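Putative NADH dehydrogenase/NAD(P)H nitroreductase (Bacteroides thetaiotaomicron VPI-5482, PDB 3KWK) binds flavin mononucleotide and is probably an oxidoreductase of the nitroreductase family. Local coordinates at residues K34-P46 / A103-L117. Sequence-based numbering, arbitrary orientation.
Sequences KIDLMLRAGMSAP and AAAQNILLAAESMGL. With FMN (flavin mononucleotide), chain B.
Ala41 O, in the last turn of helix 34-43, is gripped by two donors on opposite faces of its carbonyl plane: the backbone N of Ser44, three residues on, and the amide of Asn107 on the other helix. Asn107 ND2 lies 2.9 Å from Ala41 O, above the plane, and the hydrogen bond is bent, 143° at the hydrogen; a water near Ser44 O also accepts a long bond from ND2. Asparagine suits the place because its other end, OD1, is bonded to Gln106 of the second subunit, fixing the amide's rotation.

At the far end Lys34, its chain extended beyond CG, slides past Met115 in the opposite direction and sets NZ 2.7 Å from Met115 O; Tyr154 OH is a second partner. An alanine in place of Lys34 is likely to leave Met115 O and Tyr154 OH without their shared partner NZ, and the selenium without the cover of CG.

Between these ends small residues let the backbones close in. CB of Ala41 meets CB of Ala111 at 3.6 Å, and Gly42 CA sits 4.2 Å from Ala104 CA, where any CB would crowd Ile108 CD1. Selenomethionine Met38 bends at chi3 (67°), carrying CE to 3.5 Å from Ile108 CG2 while its CG touches Met115 CE.

Beyond the helix, Pro46 lays its CB 3.3 Å from FMN O3', and the second subunit supplies several of the flavin's hydrogen bonds, among them those from Ser21, Arg23 and Lys162. Two helices with axes roughly antiparallel (146°) thus form a close pair leading to an FMN site at the subunit interface, as in dimeric nitroreductases.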
# COMPACT_ATOMS: atom_id res chain seq x y z
N LYS A 34 4.95 -18.53 8.32
CA LYS A 34 5.26 -17.13 7.99
C LYS A 34 4.77 -16.76 6.59
O LYS A 34 4.22 -15.68 6.34
CB LYS A 34 6.75 -16.83 8.19
CG LYS A 34 7.14 -16.87 9.67
CD LYS A 34 8.58 -16.46 9.91
CE LYS A 34 8.91 -16.49 11.38
NZ LYS A 34 10.23 -15.79 11.69
N ILE A 35 5.03 -17.65 5.62
CA ILE A 35 4.57 -17.41 4.26
C ILE A 35 3.04 -17.28 4.22
O ILE A 35 2.50 -16.38 3.57
CB ILE A 35 5.06 -18.51 3.28
CG1 ILE A 35 6.59 -18.51 3.25
CG2 ILE A 35 4.57 -18.21 1.87
CD1 ILE A 35 7.25 -19.67 2.50
N ASP A 36 2.37 -18.19 4.94
CA ASP A 36 0.89 -18.16 5.00
C ASP A 36 0.36 -16.84 5.56
O ASP A 36 -0.57 -16.26 5.01
CB ASP A 36 0.36 -19.34 5.80
CG ASP A 36 0.69 -20.74 5.19
OD1 ASP A 36 0.96 -20.82 3.98
OD2 ASP A 36 0.68 -21.78 5.96
N LEU A 37 1.01 -16.34 6.61
CA LEU A 37 0.62 -15.08 7.22
C LEU A 37 0.90 -13.87 6.32
O LEU A 37 0.14 -12.91 6.31
CB LEU A 37 1.28 -14.94 8.61
CG LEU A 37 0.61 -15.76 9.72
CD1 LEU A 37 1.55 -15.91 10.95
CD2 LEU A 37 -0.72 -15.12 10.14
N MSE A 38 2.00 -13.92 5.58
CA MSE A 38 2.27 -12.84 4.58
C MSE A 38 1.12 -12.79 3.57
O MSE A 38 0.67 -11.71 3.20
CB MSE A 38 3.62 -13.08 3.89
CG MSE A 38 4.75 -12.84 4.79
SE MSE A 38 6.48 -13.47 4.00
CE MSE A 38 6.44 -12.22 2.71
N LEU A 39 0.69 -13.93 3.04
CA LEU A 39 -0.42 -13.98 2.07
C LEU A 39 -1.73 -13.49 2.69
O LEU A 39 -2.46 -12.70 2.04
CB LEU A 39 -0.55 -15.42 1.52
CG LEU A 39 0.65 -15.89 0.68
CD1 LEU A 39 0.61 -17.41 0.52
CD2 LEU A 39 0.69 -15.24 -0.66
N ARG A 40 -2.02 -13.91 3.92
CA ARG A 40 -3.20 -13.42 4.61
C ARG A 40 -3.14 -11.91 4.79
O ARG A 40 -4.16 -11.22 4.67
CB ARG A 40 -3.33 -14.12 5.95
CG ARG A 40 -4.53 -13.76 6.78
CD ARG A 40 -4.54 -14.63 8.02
NE ARG A 40 -5.37 -15.83 7.84
CZ ARG A 40 -4.99 -16.94 7.21
NH1 ARG A 40 -3.76 -17.05 6.70
NH2 ARG A 40 -5.82 -17.97 7.10
N ALA A 41 -1.94 -11.39 5.08
CA ALA A 41 -1.76 -9.97 5.19
C ALA A 41 -2.09 -9.24 3.85
O ALA A 41 -2.85 -8.26 3.80
CB ALA A 41 -0.32 -9.58 5.68
N GLY A 42 -1.53 -9.78 2.76
CA GLY A 42 -1.81 -9.24 1.43
C GLY A 42 -3.30 -9.18 1.12
O GLY A 42 -3.79 -8.15 0.62
N MSE A 43 -4.02 -10.26 1.43
CA MSE A 43 -5.46 -10.32 1.15
C MSE A 43 -6.30 -9.37 2.04
O MSE A 43 -7.45 -9.10 1.70
CB MSE A 43 -5.96 -11.75 1.23
CG MSE A 43 -5.55 -12.53 -0.03
SE MSE A 43 -5.96 -14.41 -0.12
CE MSE A 43 -5.34 -14.84 1.63
N SER A 44 -5.70 -8.80 3.10
CA SER A 44 -6.43 -7.90 4.04
C SER A 44 -6.41 -6.46 3.56
O SER A 44 -7.01 -5.61 4.21
CB SER A 44 -5.78 -7.96 5.41
OG SER A 44 -5.78 -9.30 5.89
N ALA A 45 -5.76 -6.20 2.44
CA ALA A 45 -5.76 -4.85 1.85
C ALA A 45 -7.17 -4.28 1.58
O ALA A 45 -8.16 -5.01 1.35
CB ALA A 45 -4.98 -4.86 0.51
N PRO A 46 -7.26 -2.94 1.53
CA PRO A 46 -8.49 -2.33 1.04
C PRO A 46 -8.59 -2.62 -0.47
O PRO A 46 -7.59 -3.02 -1.08
CB PRO A 46 -8.27 -0.84 1.28
CG PRO A 46 -6.77 -0.67 1.26
CD PRO A 46 -6.26 -1.92 1.92
N ALA A 103 -1.46 -1.77 -2.29
CA ALA A 103 -1.78 -1.85 -0.86
C ALA A 103 -1.52 -3.29 -0.32
O ALA A 103 -0.98 -3.45 0.76
CB ALA A 103 -3.26 -1.39 -0.60
N ALA A 104 -1.84 -4.30 -1.14
CA ALA A 104 -1.61 -5.71 -0.78
C ALA A 104 -0.11 -5.94 -0.64
O ALA A 104 0.36 -6.58 0.31
CB ALA A 104 -2.20 -6.69 -1.81
N ALA A 105 0.65 -5.42 -1.60
CA ALA A 105 2.09 -5.60 -1.56
C ALA A 105 2.67 -4.96 -0.31
O ALA A 105 3.57 -5.54 0.31
CB ALA A 105 2.74 -5.03 -2.83
N GLN A 106 2.18 -3.79 0.06
CA GLN A 106 2.72 -3.09 1.23
C GLN A 106 2.39 -3.90 2.48
O GLN A 106 3.22 -4.04 3.40
CB GLN A 106 2.16 -1.67 1.38
CG GLN A 106 2.60 -0.91 2.64
CD GLN A 106 4.08 -0.70 2.75
OE1 GLN A 106 4.85 -1.05 1.83
NE2 GLN A 106 4.51 -0.09 3.87
N ASN A 107 1.19 -4.47 2.58
CA ASN A 107 0.89 -5.39 3.69
C ASN A 107 1.86 -6.58 3.76
O ASN A 107 2.25 -6.99 4.84
CB ASN A 107 -0.53 -5.91 3.60
CG ASN A 107 -1.54 -4.93 4.13
OD1 ASN A 107 -1.20 -3.85 4.66
ND2 ASN A 107 -2.83 -5.32 4.02
N ILE A 108 2.20 -7.13 2.61
CA ILE A 108 3.14 -8.26 2.57
C ILE A 108 4.49 -7.81 3.09
O ILE A 108 5.16 -8.53 3.89
CB ILE A 108 3.27 -8.84 1.14
CG1 ILE A 108 1.93 -9.55 0.78
CG2 ILE A 108 4.52 -9.80 1.01
CD1 ILE A 108 1.74 -9.98 -0.65
N LEU A 109 4.95 -6.65 2.63
CA LEU A 109 6.26 -6.14 3.12
C LEU A 109 6.27 -5.88 4.63
O LEU A 109 7.22 -6.25 5.33
CB LEU A 109 6.62 -4.84 2.40
CG LEU A 109 6.81 -4.90 0.87
CD1 LEU A 109 7.11 -3.45 0.29
CD2 LEU A 109 7.90 -5.90 0.46
N LEU A 110 5.16 -5.35 5.14
CA LEU A 110 5.02 -5.08 6.56
C LEU A 110 4.98 -6.39 7.35
O LEU A 110 5.66 -6.55 8.39
CB LEU A 110 3.82 -4.19 6.83
CG LEU A 110 3.92 -2.76 6.38
CD1 LEU A 110 2.56 -2.06 6.58
CD2 LEU A 110 4.98 -2.05 7.15
N ALA A 111 4.24 -7.37 6.84
CA ALA A 111 4.16 -8.67 7.46
C ALA A 111 5.53 -9.33 7.55
O ALA A 111 5.92 -9.84 8.62
CB ALA A 111 3.14 -9.58 6.64
N ALA A 112 6.28 -9.31 6.45
CA ALA A 112 7.64 -9.84 6.41
C ALA A 112 8.51 -9.21 7.52
O ALA A 112 9.12 -9.92 8.31
CB ALA A 112 8.25 -9.65 5.01
N GLU A 113 8.51 -7.88 7.57
CA GLU A 113 9.29 -7.18 8.56
C GLU A 113 8.93 -7.61 9.99
O GLU A 113 9.81 -7.80 10.85
CB GLU A 113 9.11 -5.69 8.41
CG GLU A 113 9.93 -4.82 9.39
CD GLU A 113 11.42 -4.84 9.13
OE1 GLU A 113 11.80 -4.68 7.98
OE2 GLU A 113 12.17 -5.02 10.08
N SER A 114 7.64 -7.76 10.24
CA SER A 114 7.15 -8.07 11.60
C SER A 114 7.53 -9.46 12.12
O SER A 114 7.47 -9.70 13.29
CB SER A 114 5.60 -7.95 11.68
OG SER A 114 4.93 -9.04 11.04
N MSE A 115 7.92 -10.35 11.21
CA MSE A 115 8.27 -11.74 11.50
C MSE A 115 9.76 -11.99 11.27
O MSE A 115 10.20 -13.12 11.12
CB MSE A 115 7.42 -12.69 10.65
CG MSE A 115 5.90 -12.58 11.03
SE MSE A 115 4.82 -13.85 10.12
CE MSE A 115 4.74 -13.00 8.43
N GLY A 116 10.55 -10.92 11.32
CA GLY A 116 11.99 -11.06 11.27
C GLY A 116 12.55 -11.38 9.90
O GLY A 116 13.72 -11.76 9.78
N LEU A 117 11.73 -11.22 8.87
CA LEU A 117 12.13 -11.46 7.50
C LEU A 117 12.49 -10.15 6.82
O LEU A 117 12.27 -9.05 7.35
CB LEU A 117 10.99 -12.18 6.73
CG LEU A 117 10.64 -13.58 7.29
CD1 LEU A 117 9.30 -14.06 6.66
CD2 LEU A 117 11.78 -14.60 7.08
N1 FMN B . -14.58 3.74 -0.35
C2 FMN B . -15.44 4.80 -0.48
O2 FMN B . -16.31 4.97 0.39
N3 FMN B . -15.35 5.65 -1.56
C4 FMN B . -14.42 5.48 -2.56
O4 FMN B . -14.36 6.30 -3.54
C4A FMN B . -13.54 4.40 -2.43
N5 FMN B . -12.59 4.15 -3.41
C5A FMN B . -11.61 3.21 -3.19
C6 FMN B . -10.57 3.10 -4.12
C7 FMN B . -9.55 2.18 -3.87
C7M FMN B . -8.38 2.02 -4.85
C8 FMN B . -9.55 1.39 -2.74
C8M FMN B . -8.42 0.42 -2.54
C9 FMN B . -10.60 1.49 -1.84
C9A FMN B . -11.64 2.41 -2.05
N10 FMN B . -12.71 2.52 -1.17
C10 FMN B . -13.61 3.54 -1.33
C1' FMN B . -12.78 1.65 0.03
C2' FMN B . -13.27 0.25 -0.34
O2' FMN B . -14.66 0.26 -0.65
C3' FMN B . -12.93 -0.77 0.77
O3' FMN B . -11.52 -0.90 0.91
C4' FMN B . -13.52 -2.18 0.47
O4' FMN B . -14.95 -2.11 0.52
C5' FMN B . -13.00 -3.26 1.42
O5' FMN B . -13.40 -2.86 2.72
P FMN B . -12.31 -2.63 3.91
O1P FMN B . -11.43 -1.43 3.52
O2P FMN B . -13.26 -2.32 5.09
O3P FMN B . -11.49 -3.88 4.11
O HOH W 1 -5.26 -4.26 5.90